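PDB 4PZC: 3-Hydroxyacyl-CoA dehydrogenase from Ralstonia eutropha H16, which catalyses the NAD-dependent interconversion of (S)-3-hydroxyacyl-CoA, notably (S)-3-hydroxybutyryl-CoA, and the corresponding 3-ketoacyl-CoA. Local coordinates for residues Asn28-Val39 / Arg70-Leu80; Pro195-Gly205 / Tyr256-Met265. One frame throughout, in Å; residues are numbered along the deposited sequence.

Contact 1: residues Asn28-Val39 / Arg70-Leu80; sequences NVVMVDISDAAV and RIKGSTSYDDL
Val30 and Val32 reach from strand 28-32 over the turn that follows the neighbouring strand 71-72, and Leu80 meets both: its CD2 lies 3.7 Å from Val30 CG1 and 3.7 Å from Val32 CG2. The two valines share a rotamer but offer different branches. In Val30, CG1 stands anti to the backbone N (chi1 175°) and also meets Asp79 CB, the two side chains crossing at about a right angle. Val32 turns CG2 to Leu80 and CG1 to the ring of Tyr77, which it approaches obliquely near CD2 and CE2; beyond it the Tyr77 hydroxyl lies beside Ile34 CG2. From the opposite side of the strand pair Val39, in the first turn of helix 36-54, sets CG1 against the backbone of Gly73, 3.7 Å from its C atom.

The two strands run parallel. Val29 N donates to Arg70 O, Lys72 N to Val29 O (2.7 Å), and Met31 N to Lys72 O. The bonds from Ser74 N to Met31 O and from Asp33 N to Ser74 O are weak. Ser74 OG accepts from Ser76 N, an ST turn, after which the chain at Ser76-Leu80 passes over the side chains of Val30 and Val32. Asp33, just past the strand's end and seen to bind NAD(+), has OD2 held by Ala11 N of the glycine-rich loop; it is the acidic residue after the second strand of a classic NAD-binding Rossmann fold.

Contact 2: residues Pro195-Gly205 / Tyr256-Met265; sequences PMINEAFCVLG and YRPAMLMREM
The Phe201 ring has Met262 over one face and Met265 at its edge, with Ile197 O also at the edge, in the ring plane. Met262 CE makes a CH-pi contact 4.2 Å from the Phe201 ring centroid, while its SD stands farther off, above the same ring. Its CG is anti to the backbone N (chi1 -176°) and the chain bends only at chi3, crossing the phenyl group at about a right angle. Met265 instead brings SD in close to the ring plane, 3.8 Å from Phe201 CE2, so both sulfurs make Met-aromatic contacts. The Tyr256 ring is met at its edge by Pro195 CG, and its hydroxyl is hydrogen-bonded to Glu199 OE2 of the second subunit. Helices 189-205 and 260-268 pack here within the all-helical C-terminal domain, their local axes perpendicular and 8.6 Å apart. Ala259, the N-cap residue of the second helix, sets its methyl against both Phe201 CB, at 3.4 Å from Ala259 CB, and Cys202 SG, at 3.7 Å. The Asn198 amide lies beside the chain at Arg257-Ala259, with Met262 CE against it. Farther along, Leu261 CD2 wedges against Leu204, 3.5 Å from Leu204 CG, and the two leucines cross at about a right angle.

In the fold
From the N terminus the chain lays down strand 5-9 and helix 13-23 before entering strand 28-32. Contact 1 closes the largely helical loop of helices 36-54 and 61-70, setting strand 71-72 at one outer edge of the parallel part of the NAD-binding domain's sheet. The chain then builds the remaining strands and, after strand 177-182, passes into the helical C-terminal domain. There contact 2 closes a second loop, containing helices 211-222, 228-235 and 237-251, by bringing helix 260-268 back to helix 189-205 near the subunit interface. The two loops follow in series, neither nesting nor crossing, and their centres lie about 41 Å apart on opposite sides of the chain's centre.

Contact 1: residues Asn28-Val39 / Arg70-Leu80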
loop_
_atom_site.group_PDB
_atom_site.type_symbol
_atom_site.label_atom_id
_atom_site.label_comp_id
_atom_site.label_asym_id
_atom_site.label_seq_id
_atom_site.Cartn_x
_atom_site.Cartn_y
_atom_site.Cartn_z
ATOM N N ASN A 28 -34.214 11.592 -1.264
ATOM C CA ASN A 28 -35.076 11.321 -2.413
ATOM C C ASN A 28 -34.242 11.170 -3.651
ATOM O O ASN A 28 -33.463 12.063 -3.975
ATOM C CB ASN A 28 -36.069 12.456 -2.621
ATOM C CG ASN A 28 -36.774 12.842 -1.344
ATOM O OD1 ASN A 28 -36.633 13.974 -0.864
ATOM N ND2 ASN A 28 -37.511 11.886 -0.758
ATOM N N VAL A 29 -34.399 10.043 -4.337
ATOM C CA VAL A 29 -33.566 9.728 -5.492
ATOM C C VAL A 29 -34.388 9.524 -6.754
ATOM O O VAL A 29 -35.226 8.628 -6.810
ATOM C CB VAL A 29 -32.751 8.436 -5.266
ATOM C CG1 VAL A 29 -31.906 8.117 -6.493
ATOM C CG2 VAL A 29 -31.866 8.557 -4.039
ATOM N N VAL A 30 -34.132 10.346 -7.764
ATOM C CA VAL A 30 -34.640 10.106 -9.119
ATOM C C VAL A 30 -33.563 9.337 -9.908
ATOM O O VAL A 30 -32.523 9.911 -10.252
ATOM C CB VAL A 30 -34.988 11.442 -9.832
ATOM C CG1 VAL A 30 -35.407 11.216 -11.279
ATOM C CG2 VAL A 30 -36.084 12.187 -9.086
ATOM N N MET A 31 -33.793 8.051 -10.184
ATOM C CA MET A 31 -32.759 7.215 -10.818
ATOM C C MET A 31 -33.124 6.809 -12.237
ATOM O O MET A 31 -33.906 5.884 -12.434
ATOM C CB MET A 31 -32.486 5.956 -9.991
ATOM C CG MET A 31 -31.175 5.274 -10.353
ATOM S SD MET A 31 -31.241 3.475 -10.448
ATOM C CE MET A 31 -31.565 3.035 -8.751
ATOM N N VAL A 32 -32.517 7.473 -13.217
ATOM C CA VAL A 32 -32.872 7.288 -14.623
ATOM C C VAL A 32 -31.981 6.223 -15.272
ATOM O O VAL A 32 -30.916 5.921 -14.762
ATOM C CB VAL A 32 -32.779 8.626 -15.389
ATOM C CG1 VAL A 32 -33.451 8.517 -16.754
ATOM C CG2 VAL A 32 -33.425 9.750 -14.592
ATOM N N ASP A 33 -32.435 5.631 -16.371
ATOM C CA ASP A 33 -31.616 4.712 -17.201
ATOM C C ASP A 33 -32.440 4.352 -18.445
ATOM O O ASP A 33 -33.666 4.487 -18.431
ATOM C CB ASP A 33 -31.186 3.443 -16.426
ATOM C CG ASP A 33 -29.975 2.722 -17.057
ATOM O OD1 ASP A 33 -29.890 2.629 -18.288
ATOM O OD2 ASP A 33 -29.111 2.213 -16.322
ATOM N N ILE A 34 -31.782 3.902 -19.515
ATOM C CA ILE A 34 -32.428 3.817 -20.844
ATOM C C ILE A 34 -33.599 2.832 -21.005
ATOM O O ILE A 34 -34.464 3.093 -21.825
ATOM C CB ILE A 34 -31.414 3.601 -22.001
ATOM C CG1 ILE A 34 -30.538 2.357 -21.757
ATOM C CG2 ILE A 34 -30.592 4.874 -22.231
ATOM C CD1 ILE A 34 -29.692 1.960 -22.949
ATOM N N SER A 35 -33.646 1.726 -20.258
ATOM C CA SER A 35 -34.834 0.831 -20.291
ATOM C C SER A 35 -35.559 0.737 -18.937
ATOM O O SER A 35 -35.052 1.209 -17.910
ATOM C CB SER A 35 -34.473 -0.578 -20.826
ATOM O OG SER A 35 -33.534 -1.267 -20.014
ATOM N N ASP A 36 -36.759 0.153 -18.943
ATOM C CA ASP A 36 -37.438 -0.200 -17.684
ATOM C C ASP A 36 -36.795 -1.474 -17.138
ATOM O O ASP A 36 -36.827 -1.732 -15.937
ATOM C CB ASP A 36 -38.961 -0.374 -17.865
ATOM C CG ASP A 36 -39.769 0.813 -17.317
ATOM O OD1 ASP A 36 -39.537 1.970 -17.729
ATOM O OD2 ASP A 36 -40.657 0.584 -16.474
ATOM N N ALA A 37 -36.219 -2.266 -18.041
ATOM C CA ALA A 37 -35.378 -3.407 -17.673
ATOM C C ALA A 37 -34.187 -2.944 -16.807
ATOM O O ALA A 37 -33.866 -3.554 -15.775
ATOM C CB ALA A 37 -34.894 -4.131 -18.932
ATOM N N ALA A 38 -33.565 -1.843 -17.225
ATOM C CA ALA A 38 -32.392 -1.297 -16.545
ATOM C C ALA A 38 -32.718 -0.731 -15.161
ATOM O O ALA A 38 -32.029 -1.042 -14.179
ATOM C CB ALA A 38 -31.743 -0.221 -17.410
ATOM N N VAL A 39 -33.755 0.101 -15.100
ATOM C CA VAL A 39 -34.138 0.783 -13.864
ATOM C C VAL A 39 -34.465 -0.227 -12.762
ATOM O O VAL A 39 -33.880 -0.181 -11.670
ATOM C CB VAL A 39 -35.353 1.723 -14.077
ATOM C CG1 VAL A 39 -35.867 2.276 -12.746
ATOM C CG2 VAL A 39 -35.007 2.870 -15.021
ATOM N N ARG A 70 -38.547 6.022 -0.811
ATOM C CA ARG A 70 -37.734 7.207 -1.102
ATOM C C ARG A 70 -37.120 7.261 -2.527
ATOM O O ARG A 70 -36.598 8.304 -2.939
ATOM C CB ARG A 70 -36.615 7.331 -0.051
ATOM C CG ARG A 70 -36.311 8.755 0.387
ATOM C CD ARG A 70 -37.308 9.274 1.417
ATOM N NE ARG A 70 -37.104 8.686 2.743
ATOM C CZ ARG A 70 -37.893 8.910 3.788
ATOM N NH1 ARG A 70 -38.952 9.707 3.671
ATOM N NH2 ARG A 70 -37.623 8.331 4.951
ATOM N N ILE A 71 -37.197 6.167 -3.284
ATOM C CA ILE A 71 -36.497 6.070 -4.570
ATOM C C ILE A 71 -37.401 6.018 -5.816
ATOM O O ILE A 71 -37.965 4.967 -6.143
ATOM C CB ILE A 71 -35.590 4.822 -4.571
ATOM C CG1 ILE A 71 -34.592 4.905 -3.405
ATOM C CG2 ILE A 71 -34.876 4.673 -5.914
ATOM C CD1 ILE A 71 -33.766 3.652 -3.190
ATOM N N LYS A 72 -37.482 7.136 -6.540
ATOM C CA LYS A 72 -38.334 7.240 -7.736
ATOM C C LYS A 72 -37.556 6.968 -9.036
ATOM O O LYS A 72 -36.986 7.887 -9.619
ATOM C CB LYS A 72 -39.004 8.629 -7.767
ATOM C CG LYS A 72 -40.275 8.732 -8.617
ATOM C CD LYS A 72 -41.344 9.641 -7.981
ATOM C CE LYS A 72 -42.709 9.564 -8.674
ATOM N NZ LYS A 72 -42.636 9.913 -10.127
ATOM N N GLY A 73 -37.542 5.712 -9.493
ATOM C CA GLY A 73 -36.767 5.322 -10.695
ATOM C C GLY A 73 -37.526 5.470 -12.006
ATOM O O GLY A 73 -38.517 4.778 -12.206
ATOM N N SER A 74 -37.043 6.340 -12.903
ATOM C CA SER A 74 -37.734 6.698 -14.168
ATOM C C SER A 74 -36.907 6.419 -15.439
ATOM O O SER A 74 -35.740 6.064 -15.346
ATOM C CB SER A 74 -38.091 8.188 -14.128
ATOM O OG SER A 74 -38.613 8.660 -15.367
ATOM N N THR A 75 -37.526 6.558 -16.614
ATOM C CA THR A 75 -36.791 6.610 -17.898
ATOM C C THR A 75 -36.907 7.981 -18.564
ATOM O O THR A 75 -36.310 8.214 -19.617
ATOM C CB THR A 75 -37.256 5.534 -18.919
ATOM O OG1 THR A 75 -38.535 5.881 -19.468
ATOM C CG2 THR A 75 -37.355 4.165 -18.274
ATOM N N SER A 76 -37.693 8.871 -17.963
ATOM C CA SER A 76 -37.844 10.227 -18.457
ATOM C C SER A 76 -36.768 11.024 -17.782
ATOM O O SER A 76 -36.653 11.028 -16.560
ATOM C CB SER A 76 -39.209 10.806 -18.093
ATOM O OG SER A 76 -40.176 9.775 -17.983
ATOM N N TYR A 77 -35.992 11.723 -18.581
ATOM C CA TYR A 77 -34.848 12.443 -18.069
ATOM C C TYR A 77 -35.305 13.852 -17.702
ATOM O O TYR A 77 -34.539 14.630 -17.128
ATOM C CB TYR A 77 -33.719 12.432 -19.097
ATOM C CG TYR A 77 -33.671 11.127 -19.859
ATOM C CD1 TYR A 77 -34.510 10.915 -20.973
ATOM C CD2 TYR A 77 -32.819 10.094 -19.468
ATOM C CE1 TYR A 77 -34.491 9.723 -21.677
ATOM C CE2 TYR A 77 -32.792 8.891 -20.166
ATOM C CZ TYR A 77 -33.631 8.712 -21.272
ATOM O OH TYR A 77 -33.621 7.531 -21.979
ATOM N N ASP A 78 -36.564 14.163 -18.029
ATOM C CA ASP A 78 -37.244 15.347 -17.500
ATOM C C ASP A 78 -37.498 15.234 -15.989
ATOM O O ASP A 78 -37.658 16.253 -15.318
ATOM C CB ASP A 78 -38.553 15.618 -18.260
ATOM C CG ASP A 78 -38.322 16.329 -19.594
ATOM O OD1 ASP A 78 -38.209 17.580 -19.576
ATOM O OD2 ASP A 78 -38.262 15.648 -20.652
ATOM N N ASP A 79 -37.495 14.014 -15.443
ATOM C CA ASP A 79 -37.714 13.822 -13.996
ATOM C C ASP A 79 -36.599 14.472 -13.165
ATOM O O ASP A 79 -36.759 14.764 -11.982
ATOM C CB ASP A 79 -37.885 12.326 -13.669
ATOM C CG ASP A 79 -39.199 11.744 -14.238
ATOM O OD1 ASP A 79 -39.899 12.461 -14.975
ATOM O OD2 ASP A 79 -39.544 10.576 -13.966
ATOM N N LEU A 80 -35.490 14.749 -13.835
ATOM C CA LEU A 80 -34.356 15.440 -13.236
ATOM C C LEU A 80 -34.595 16.939 -13.003
ATOM O O LEU A 80 -33.733 17.613 -12.433
ATOM C CB LEU A 80 -33.108 15.219 -14.107
ATOM C CG LEU A 80 -32.787 13.734 -14.361
ATOM C CD1 LEU A 80 -31.546 13.549 -15.223
ATOM C CD2 LEU A 80 -32.647 12.986 -13.043
#

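Contact 2: residues Pro195-Gly205 / Tyr256-Met265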
loop_
_atom_site.group_PDB
_atom_site.type_symbol
_atom_site.label_atom_id
_atom_site.label_comp_id
_atom_site.label_asym_id
_atom_site.label_seq_id
_atom_site.Cartn_x
_atom_site.Cartn_y
_atom_site.Cartn_z
ATOM N N PRO A 195 0.467 3.091 -9.414
ATOM C CA PRO A 195 1.883 2.922 -9.831
ATOM C C PRO A 195 2.646 1.971 -8.935
ATOM O O PRO A 195 3.633 1.344 -9.363
ATOM C CB PRO A 195 2.449 4.338 -9.795
ATOM C CG PRO A 195 1.259 5.217 -10.014
ATOM C CD PRO A 195 0.074 4.512 -9.376
ATOM N N MET A 196 2.170 1.837 -7.701
ATOM C CA MET A 196 2.729 0.846 -6.783
ATOM C C MET A 196 2.490 -0.544 -7.347
ATOM O O MET A 196 3.414 -1.342 -7.389
ATOM C CB MET A 196 2.092 0.930 -5.415
ATOM C CG MET A 196 2.776 0.050 -4.402
ATOM S SD MET A 196 1.678 -0.282 -3.014
ATOM C CE MET A 196 0.845 -1.729 -3.663
ATOM N N ILE A 197 1.256 -0.796 -7.791
ATOM C CA ILE A 197 0.896 -2.064 -8.401
ATOM C C ILE A 197 1.789 -2.324 -9.617
ATOM O O ILE A 197 2.405 -3.387 -9.746
ATOM C CB ILE A 197 -0.552 -2.097 -8.908
ATOM C CG1 ILE A 197 -1.572 -1.693 -7.818
ATOM C CG2 ILE A 197 -0.849 -3.483 -9.469
ATOM C CD1 ILE A 197 -1.537 -2.582 -6.598
ATOM N N ASN A 198 1.867 -1.349 -10.505
ATOM C CA ASN A 198 2.866 -1.384 -11.561
ATOM C C ASN A 198 4.290 -1.782 -11.140
ATOM O O ASN A 198 4.956 -2.614 -11.808
ATOM C CB ASN A 198 2.983 -0.023 -12.210
ATOM C CG ASN A 198 3.350 -0.137 -13.641
ATOM O OD1 ASN A 198 4.229 0.558 -14.130
ATOM N ND2 ASN A 198 2.648 -1.045 -14.345
ATOM N N GLU A 199 4.787 -1.174 -10.052
ATOM C CA GLU A 199 6.149 -1.507 -9.626
ATOM C C GLU A 199 6.243 -2.984 -9.340
ATOM O O GLU A 199 7.244 -3.592 -9.646
ATOM C CB GLU A 199 6.609 -0.717 -8.402
ATOM C CG GLU A 199 8.131 -0.616 -8.319
ATOM C CD GLU A 199 8.745 0.202 -9.455
ATOM O OE1 GLU A 199 8.007 0.965 -10.106
ATOM O OE2 GLU A 199 9.971 0.088 -9.695
ATOM N N ALA A 200 5.200 -3.547 -8.736
ATOM C CA ALA A 200 5.149 -4.973 -8.490
ATOM C C ALA A 200 5.345 -5.727 -9.783
ATOM O O ALA A 200 6.168 -6.634 -9.837
ATOM C CB ALA A 200 3.844 -5.389 -7.851
ATOM N N PHE A 201 4.620 -5.357 -10.837
ATOM C CA PHE A 201 4.770 -6.086 -12.101
ATOM C C PHE A 201 6.214 -5.983 -12.574
ATOM O O PHE A 201 6.778 -6.980 -13.071
ATOM C CB PHE A 201 3.768 -5.646 -13.174
ATOM C CG PHE A 201 2.452 -6.318 -13.046
ATOM C CD1 PHE A 201 1.554 -5.940 -12.056
ATOM C CD2 PHE A 201 2.118 -7.373 -13.867
ATOM C CE1 PHE A 201 0.319 -6.579 -11.917
ATOM C CE2 PHE A 201 0.897 -8.033 -13.733
ATOM C CZ PHE A 201 -0.006 -7.628 -12.767
ATOM N N CYS A 202 6.831 -4.815 -12.390
ATOM C CA CYS A 202 8.234 -4.666 -12.764
ATOM C C CYS A 202 9.134 -5.649 -12.035
ATOM O O CYS A 202 9.965 -6.319 -12.653
ATOM C CB CYS A 202 8.721 -3.244 -12.519
ATOM S SG CYS A 202 7.751 -2.010 -13.413
ATOM N N VAL A 203 8.963 -5.730 -10.719
ATOM C CA VAL A 203 9.763 -6.617 -9.887
ATOM C C VAL A 203 9.590 -8.031 -10.397
ATOM O O VAL A 203 10.566 -8.728 -10.641
ATOM C CB VAL A 203 9.348 -6.523 -8.396
ATOM C CG1 VAL A 203 9.867 -7.706 -7.614
ATOM C CG2 VAL A 203 9.857 -5.235 -7.768
ATOM N N LEU A 204 8.340 -8.438 -10.575
ATOM C CA LEU A 204 8.026 -9.772 -11.078
ATOM C C LEU A 204 8.623 -9.920 -12.467
ATOM O O LEU A 204 9.302 -10.885 -12.777
ATOM C CB LEU A 204 6.512 -9.970 -11.152
ATOM C CG LEU A 204 6.056 -11.241 -11.875
ATOM C CD1 LEU A 204 6.556 -12.441 -11.113
ATOM C CD2 LEU A 204 4.549 -11.312 -11.991
ATOM N N GLY A 205 8.378 -8.923 -13.293
ATOM C CA GLY A 205 8.922 -8.906 -14.636
ATOM C C GLY A 205 10.411 -9.136 -14.715
ATOM O O GLY A 205 10.881 -9.754 -15.659
ATOM N N TYR A 256 5.903 6.941 -15.373
ATOM C CA TYR A 256 4.700 6.112 -15.270
ATOM C C TYR A 256 4.530 5.066 -16.381
ATOM O O TYR A 256 3.444 4.537 -16.516
ATOM C CB TYR A 256 3.468 7.042 -15.235
ATOM C CG TYR A 256 3.594 8.116 -14.175
ATOM C CD1 TYR A 256 4.187 9.345 -14.454
ATOM C CD2 TYR A 256 3.145 7.875 -12.876
ATOM C CE1 TYR A 256 4.316 10.317 -13.462
ATOM C CE2 TYR A 256 3.274 8.818 -11.874
ATOM C CZ TYR A 256 3.851 10.033 -12.165
ATOM O OH TYR A 256 3.952 10.927 -11.144
ATOM N N ARG A 257 5.572 4.799 -17.181
ATOM C CA ARG A 257 5.640 3.633 -18.090
ATOM C C ARG A 257 4.873 2.443 -17.562
ATOM O O ARG A 257 5.162 1.974 -16.464
ATOM C CB ARG A 257 7.068 3.105 -18.130
ATOM C CG ARG A 257 7.983 3.606 -19.220
ATOM C CD ARG A 257 9.392 3.052 -18.945
ATOM N NE ARG A 257 10.016 3.726 -17.814
ATOM C CZ ARG A 257 11.145 3.363 -17.215
ATOM N NH1 ARG A 257 11.802 2.280 -17.592
ATOM N NH2 ARG A 257 11.615 4.102 -16.205
ATOM N N PRO A 258 3.923 1.920 -18.322
ATOM C CA PRO A 258 3.424 0.598 -17.899
ATOM C C PRO A 258 4.492 -0.504 -17.823
ATOM O O PRO A 258 5.424 -0.553 -18.657
ATOM C CB PRO A 258 2.367 0.235 -18.979
ATOM C CG PRO A 258 2.228 1.456 -19.810
ATOM C CD PRO A 258 2.946 2.609 -19.157
ATOM N N ALA A 259 4.320 -1.397 -16.848
ATOM C CA ALA A 259 5.191 -2.580 -16.697
ATOM C C ALA A 259 4.985 -3.512 -17.877
ATOM O O ALA A 259 3.841 -3.850 -18.187
ATOM C CB ALA A 259 4.895 -3.313 -15.390
ATOM N N MET A 260 6.079 -3.885 -18.540
ATOM C CA MET A 260 5.997 -4.680 -19.759
ATOM C C MET A 260 5.262 -6.009 -19.557
ATOM O O MET A 260 4.459 -6.403 -20.402
ATOM C CB MET A 260 7.382 -4.964 -20.318
ATOM C CG MET A 260 8.098 -3.773 -20.913
ATOM S SD MET A 260 7.249 -3.032 -22.324
ATOM C CE MET A 260 6.431 -1.683 -21.491
ATOM N N LEU A 261 5.526 -6.690 -18.442
ATOM C CA LEU A 261 4.814 -7.928 -18.134
ATOM C C LEU A 261 3.336 -7.619 -18.037
ATOM O O LEU A 261 2.513 -8.370 -18.523
ATOM C CB LEU A 261 5.331 -8.565 -16.854
ATOM C CG LEU A 261 4.842 -9.982 -16.478
ATOM C CD1 LEU A 261 5.013 -11.056 -17.560
ATOM C CD2 LEU A 261 5.543 -10.457 -15.206
ATOM N N MET A 262 2.977 -6.492 -17.454
ATOM C CA MET A 262 1.565 -6.109 -17.441
ATOM C C MET A 262 1.029 -5.949 -18.864
ATOM O O MET A 262 -0.104 -6.330 -19.124
ATOM C CB MET A 262 1.313 -4.833 -16.624
ATOM C CG MET A 262 -0.167 -4.459 -16.520
ATOM S SD MET A 262 -0.476 -2.828 -15.759
ATOM C CE MET A 262 0.055 -3.157 -14.075
ATOM N N ARG A 263 1.827 -5.397 -19.778
ATOM C CA ARG A 263 1.419 -5.328 -21.184
ATOM C C ARG A 263 1.252 -6.692 -21.835
ATOM O O ARG A 263 0.372 -6.892 -22.665
ATOM C CB ARG A 263 2.431 -4.600 -22.010
ATOM C CG ARG A 263 2.487 -3.106 -21.816
ATOM C CD ARG A 263 3.143 -2.514 -23.045
ATOM N NE ARG A 263 3.671 -1.184 -22.836
ATOM C CZ ARG A 263 2.949 -0.070 -22.877
ATOM N NH1 ARG A 263 1.641 -0.120 -23.114
ATOM N NH2 ARG A 263 3.557 1.112 -22.700
ATOM N N GLU A 264 2.144 -7.602 -21.503
ATOM C CA GLU A 264 2.132 -8.904 -22.092
ATOM C C GLU A 264 0.920 -9.715 -21.613
ATOM O O GLU A 264 0.227 -10.386 -22.400
ATOM C CB GLU A 264 3.449 -9.610 -21.767
ATOM C CG GLU A 264 4.569 -9.143 -22.670
ATOM C CD GLU A 264 4.410 -9.657 -24.085
ATOM O OE1 GLU A 264 4.431 -10.897 -24.277
ATOM O OE2 GLU A 264 4.268 -8.813 -24.997
ATOM N N MET A 265 0.656 -9.649 -20.321
ATOM C CA MET A 265 -0.479 -10.360 -19.798
ATOM C C MET A 265 -1.762 -9.828 -20.430
ATOM O O MET A 265 -2.635 -10.602 -20.851
ATOM C CB MET A 265 -0.489 -10.234 -18.291
ATOM C CG MET A 265 0.756 -10.863 -17.676
ATOM S SD MET A 265 0.446 -11.144 -15.937
ATOM C CE MET A 265 1.874 -12.124 -15.471
#